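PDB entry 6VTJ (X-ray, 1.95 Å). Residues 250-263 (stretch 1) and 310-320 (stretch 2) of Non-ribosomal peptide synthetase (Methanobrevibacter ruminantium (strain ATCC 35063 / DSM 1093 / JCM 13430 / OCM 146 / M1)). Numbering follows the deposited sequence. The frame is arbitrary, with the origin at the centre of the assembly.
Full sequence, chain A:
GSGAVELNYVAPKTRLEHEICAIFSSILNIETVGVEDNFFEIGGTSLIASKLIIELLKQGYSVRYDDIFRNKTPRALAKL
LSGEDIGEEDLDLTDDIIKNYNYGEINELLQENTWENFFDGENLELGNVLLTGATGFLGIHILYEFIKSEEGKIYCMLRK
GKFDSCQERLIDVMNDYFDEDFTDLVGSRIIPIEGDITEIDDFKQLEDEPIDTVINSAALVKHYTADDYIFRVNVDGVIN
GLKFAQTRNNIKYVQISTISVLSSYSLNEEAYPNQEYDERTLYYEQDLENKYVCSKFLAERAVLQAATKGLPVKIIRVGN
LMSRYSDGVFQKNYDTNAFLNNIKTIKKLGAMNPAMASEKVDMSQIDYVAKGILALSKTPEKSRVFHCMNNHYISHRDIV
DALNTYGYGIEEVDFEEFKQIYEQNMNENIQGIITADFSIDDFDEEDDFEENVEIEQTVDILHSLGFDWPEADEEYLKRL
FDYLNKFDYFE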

# COMPACT_ATOMS: atom_id res chain seq x y z
N ASN A 250 4.42 -24.65 -15.57
CA ASN A 250 5.69 -23.94 -15.61
C ASN A 250 5.52 -22.42 -15.55
O ASN A 250 6.32 -21.69 -16.13
N ILE A 251 4.50 -21.93 -14.85
CA ILE A 251 4.28 -20.50 -14.70
C ILE A 251 4.53 -20.14 -13.24
O ILE A 251 3.79 -20.56 -12.35
N LYS A 252 5.61 -19.39 -13.00
CA LYS A 252 5.85 -18.72 -11.72
C LYS A 252 4.79 -17.65 -11.47
O LYS A 252 4.38 -16.94 -12.39
N TYR A 253 4.39 -17.49 -10.20
CA TYR A 253 3.48 -16.42 -9.80
C TYR A 253 4.17 -15.57 -8.73
O TYR A 253 4.43 -16.03 -7.62
N VAL A 254 4.46 -14.32 -9.06
CA VAL A 254 5.10 -13.37 -8.16
C VAL A 254 4.05 -12.36 -7.71
O VAL A 254 3.56 -11.56 -8.51
N GLN A 255 3.73 -12.39 -6.43
CA GLN A 255 2.78 -11.48 -5.82
C GLN A 255 3.55 -10.32 -5.20
O GLN A 255 4.49 -10.54 -4.43
N ILE A 256 3.18 -9.08 -5.53
CA ILE A 256 3.70 -7.94 -4.81
C ILE A 256 2.83 -7.73 -3.59
O ILE A 256 1.61 -7.60 -3.71
N SER A 257 3.45 -7.71 -2.41
CA SER A 257 2.70 -7.63 -1.17
C SER A 257 3.16 -6.41 -0.37
O SER A 257 3.79 -5.51 -0.93
N THR A 258 2.83 -6.35 0.91
CA THR A 258 3.20 -5.23 1.74
C THR A 258 3.87 -5.75 3.00
O THR A 258 3.48 -6.79 3.55
N ILE A 259 4.90 -5.02 3.45
CA ILE A 259 5.51 -5.31 4.73
C ILE A 259 4.52 -5.16 5.88
O ILE A 259 4.74 -5.70 6.96
N SER A 260 3.43 -4.41 5.67
CA SER A 260 2.47 -4.16 6.73
C SER A 260 1.70 -5.40 7.16
O SER A 260 0.94 -5.30 8.13
N VAL A 261 1.85 -6.54 6.48
CA VAL A 261 1.17 -7.73 6.98
C VAL A 261 1.76 -8.16 8.30
O VAL A 261 1.05 -8.75 9.12
N LEU A 262 3.05 -7.88 8.55
CA LEU A 262 3.62 -7.99 9.90
C LEU A 262 3.21 -6.73 10.67
O LEU A 262 3.98 -5.79 10.86
N SER A 263 1.96 -6.72 11.12
CA SER A 263 1.31 -5.47 11.49
C SER A 263 1.53 -5.05 12.93
O SER A 263 1.40 -3.87 13.23
N GLY A 310 2.31 -27.08 -5.21
CA GLY A 310 3.33 -27.26 -6.22
C GLY A 310 3.53 -26.10 -7.17
O GLY A 310 4.41 -26.17 -8.03
N LEU A 311 2.75 -25.04 -7.07
CA LEU A 311 3.00 -23.83 -7.87
C LEU A 311 4.29 -23.15 -7.41
O LEU A 311 4.45 -22.90 -6.21
N PRO A 312 5.22 -22.84 -8.30
CA PRO A 312 6.35 -21.97 -7.92
C PRO A 312 5.88 -20.53 -7.72
O PRO A 312 5.24 -19.95 -8.61
N VAL A 313 6.18 -19.96 -6.54
CA VAL A 313 5.67 -18.64 -6.19
C VAL A 313 6.74 -17.83 -5.47
O VAL A 313 7.68 -18.37 -4.87
N LYS A 314 6.57 -16.50 -5.54
CA LYS A 314 7.29 -15.55 -4.72
C LYS A 314 6.31 -14.53 -4.16
O LYS A 314 5.33 -14.14 -4.80
N ILE A 315 6.60 -14.10 -2.95
CA ILE A 315 5.90 -13.01 -2.32
C ILE A 315 6.95 -11.95 -1.98
O ILE A 315 7.86 -12.21 -1.19
N ILE A 316 6.82 -10.78 -2.59
CA ILE A 316 7.78 -9.70 -2.43
C ILE A 316 7.05 -8.60 -1.65
O ILE A 316 6.27 -7.84 -2.23
N ARG A 317 7.29 -8.52 -0.34
CA ARG A 317 6.72 -7.44 0.47
C ARG A 317 7.47 -6.13 0.24
O ARG A 317 8.68 -6.06 0.49
N VAL A 318 6.77 -5.09 -0.19
CA VAL A 318 7.39 -3.79 -0.39
C VAL A 318 6.93 -2.84 0.71
O VAL A 318 6.00 -3.13 1.48
N GLY A 319 7.60 -1.70 0.81
CA GLY A 319 7.38 -0.81 1.92
C GLY A 319 6.78 0.53 1.51
O GLY A 319 5.67 0.58 0.99
N ASN A 320 7.53 1.60 1.75
CA ASN A 320 7.10 2.98 1.51
C ASN A 320 7.56 3.39 0.12
O ASN A 320 8.69 3.86 -0.07

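Strands 252-258 and 313-318 run side by side in the same direction, their axes 4.1 Å apart at closest approach and 35° apart in direction. Parallel hydrogen bonds fix the register. Tyr253, Gln255 and Ser257 use both N and O: Gln255 N, for instance, gives to Lys314 O at 2.9 Å, while Ile316 N gives to Gln255 O at 3.0 Å. The backbone does the joining. Along the paired strands, side chains rise from one face of the sheet or the other and pack against neighbours on that face.

One face carries Val254, Ile256 and Thr258 beside Lys314, Ile316 and Val318. Beta-branched residues dominate here and suit extended backbone, their branches at CB lying close to the sheet. Val254, t, sends CG1 to within 3.9 Å of Ile316 CD1, the tip of an m,t chain, and its CG2 lies 3.9 Å from Lys314 CG. Lys314 thus lends its aliphatic root to the layer, while its end leads away to a polar partner elsewhere in the structure. Ile256 takes chi1 and chi2 both m, which folds CD1 back to 4.3 Å from Ile316 CB; its CG2 meets Val318 CG2 at 4.0 Å. Ile256 therefore fills the space beside two successive bumps of the partner strand.

The other face bears Tyr253, Gln255 and Ser257 beside Val313, Ile315 and Arg317. Tyr253, t, swings its ring away, leaving CB to touch Leu311 CD2 at 4.1 Å and Val313 CG1 at 4.5 Å. Gln255 likewise keeps its CB near the partner, 4.4 Å from Ile315 CG1, as its amide end turns away. Ser257 is small, and the CA atoms of Ser257 and Arg317 are only 4.3 Å apart. Ser257 CB sits against the hollow edged by Ile315 CG2 at 3.8 Å and Arg317 CG at 4.0 Å.

Arg317 has the largest covered area in the contact. Its chain, m,t,t through chi3, extends along the turn that follows the first strand. Arg317 CG lies 3.6 Å from Thr258 O, and farther out Val261 and Leu262 cover one face of the guanidinium, with Val261 CG2 3.4 Å from Arg317 NE. Apolar groups suit that flat face, since the nitrogens hydrogen-bond in the guanidinium plane, here to partners elsewhere in the structure.

At the turn, Ile259 N gives to Val318 O at 2.9 Å, and Ile259 CG2 rests 4.2 Å from Gly319 CA. Thr258 OG1 accepts from Ser260 N at 3.0 Å and donates to a water 3.0 Å away. That water donates in turn to Val318 O at 3.1 Å and Gly319 O at 2.7 Å, tying the two strand ends together.

At the opposite end, Pro312 lays its CB 4.1 Å from Lys252 CG. Leu311 CD1 comes within 3.4 Å of Ile251 O, a buried carbonyl that finds no polar partner.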

# COMPACT_ATOMS: atom_id res chain seq x y z
CB ASN A 250 6.46 -24.33 -16.86
CG ASN A 250 5.62 -24.18 -18.11
OD1 ASN A 250 4.38 -24.22 -18.06
ND2 ASN A 250 6.29 -23.99 -19.25
CB ILE A 251 2.88 -20.07 -15.14
CG1 ILE A 251 2.63 -20.48 -16.59
CG2 ILE A 251 2.73 -18.56 -15.04
CD1 ILE A 251 1.22 -20.15 -17.11
CB LYS A 252 7.20 -18.02 -11.76
CG LYS A 252 8.38 -18.73 -11.20
CD LYS A 252 9.52 -17.72 -11.02
CE LYS A 252 9.79 -16.96 -12.29
NZ LYS A 252 10.22 -17.86 -13.41
CB TYR A 253 2.16 -16.98 -9.28
CG TYR A 253 1.12 -15.90 -9.04
CD1 TYR A 253 1.07 -15.20 -7.84
CD2 TYR A 253 0.18 -15.58 -10.02
CE1 TYR A 253 0.12 -14.21 -7.64
CE2 TYR A 253 -0.77 -14.60 -9.82
CZ TYR A 253 -0.79 -13.91 -8.63
OH TYR A 253 -1.75 -12.94 -8.41
CB VAL A 254 6.27 -12.67 -8.84
CG1 VAL A 254 6.89 -11.68 -7.87
CG2 VAL A 254 7.29 -13.72 -9.31
CB GLN A 255 1.95 -12.22 -4.76
CG GLN A 255 1.21 -11.31 -3.75
CD GLN A 255 0.04 -10.56 -4.36
OE1 GLN A 255 -0.09 -10.48 -5.59
NE2 GLN A 255 -0.84 -10.04 -3.51
CB ILE A 256 3.74 -6.67 -5.68
CG1 ILE A 256 4.42 -6.96 -7.02
CG2 ILE A 256 4.36 -5.52 -4.89
CD1 ILE A 256 5.85 -7.61 -6.90
CB SER A 257 2.88 -8.92 -0.35
OG SER A 257 1.91 -9.02 0.70
CB THR A 258 1.97 -4.33 2.11
OG1 THR A 258 2.37 -3.36 3.08
CG2 THR A 258 0.82 -5.16 2.71
CB ILE A 259 6.74 -4.40 4.94
CG1 ILE A 259 7.71 -5.00 5.98
CG2 ILE A 259 6.30 -2.97 5.33
CD1 ILE A 259 8.23 -6.37 5.59
CB SER A 260 1.47 -3.08 6.31
OG SER A 260 2.15 -1.86 6.07
CB VAL A 261 1.16 -8.91 5.97
CG1 VAL A 261 0.42 -8.53 4.70
CG2 VAL A 261 2.57 -9.40 5.69
CB LEU A 262 5.12 -8.16 9.84
CG LEU A 262 5.56 -9.21 8.82
CD1 LEU A 262 7.07 -9.34 8.82
CD2 LEU A 262 4.89 -10.57 9.08
CB SER A 263 -0.19 -5.57 11.23
OG SER A 263 -0.75 -6.66 11.95
CB LEU A 311 1.83 -22.86 -7.76
CG LEU A 311 1.81 -21.72 -8.77
CD1 LEU A 311 1.70 -22.26 -10.20
CD2 LEU A 311 0.69 -20.74 -8.47
CB PRO A 312 7.31 -22.10 -9.11
CG PRO A 312 6.44 -22.49 -10.25
CD PRO A 312 5.33 -23.32 -9.69
CB VAL A 313 4.42 -18.68 -5.28
CG1 VAL A 313 3.34 -19.60 -5.83
CG2 VAL A 313 4.81 -19.11 -3.87
CB LYS A 314 8.39 -14.79 -5.49
CG LYS A 314 9.15 -15.63 -6.50
CD LYS A 314 10.56 -15.85 -6.05
CE LYS A 314 11.31 -16.81 -6.97
NZ LYS A 314 11.90 -17.87 -6.10
CB ILE A 315 5.13 -13.47 -1.07
CG1 ILE A 315 3.98 -14.40 -1.50
CG2 ILE A 315 4.62 -12.26 -0.29
CD1 ILE A 315 3.35 -15.16 -0.38
CB ILE A 316 8.29 -9.19 -3.79
CG1 ILE A 316 9.08 -10.30 -4.52
CG2 ILE A 316 9.15 -7.93 -3.63
CD1 ILE A 316 9.67 -9.83 -5.87
CB ARG A 317 6.74 -7.82 1.94
CG ARG A 317 5.90 -9.05 2.25
CD ARG A 317 6.14 -9.56 3.65
NE ARG A 317 5.25 -10.67 3.95
CZ ARG A 317 5.50 -11.61 4.85
NH1 ARG A 317 6.64 -11.56 5.55
NH2 ARG A 317 4.62 -12.58 5.07
CB VAL A 318 7.13 -3.21 -1.80
CG1 VAL A 318 7.75 -4.13 -2.87
CG2 VAL A 318 5.63 -2.96 -2.06
CB ASN A 320 7.67 3.88 2.61
CG ASN A 320 7.27 5.35 2.45
OD1 ASN A 320 6.19 5.68 1.97
ND2 ASN A 320 8.15 6.24 2.90
O HOH W 1 3.69 -1.12 1.53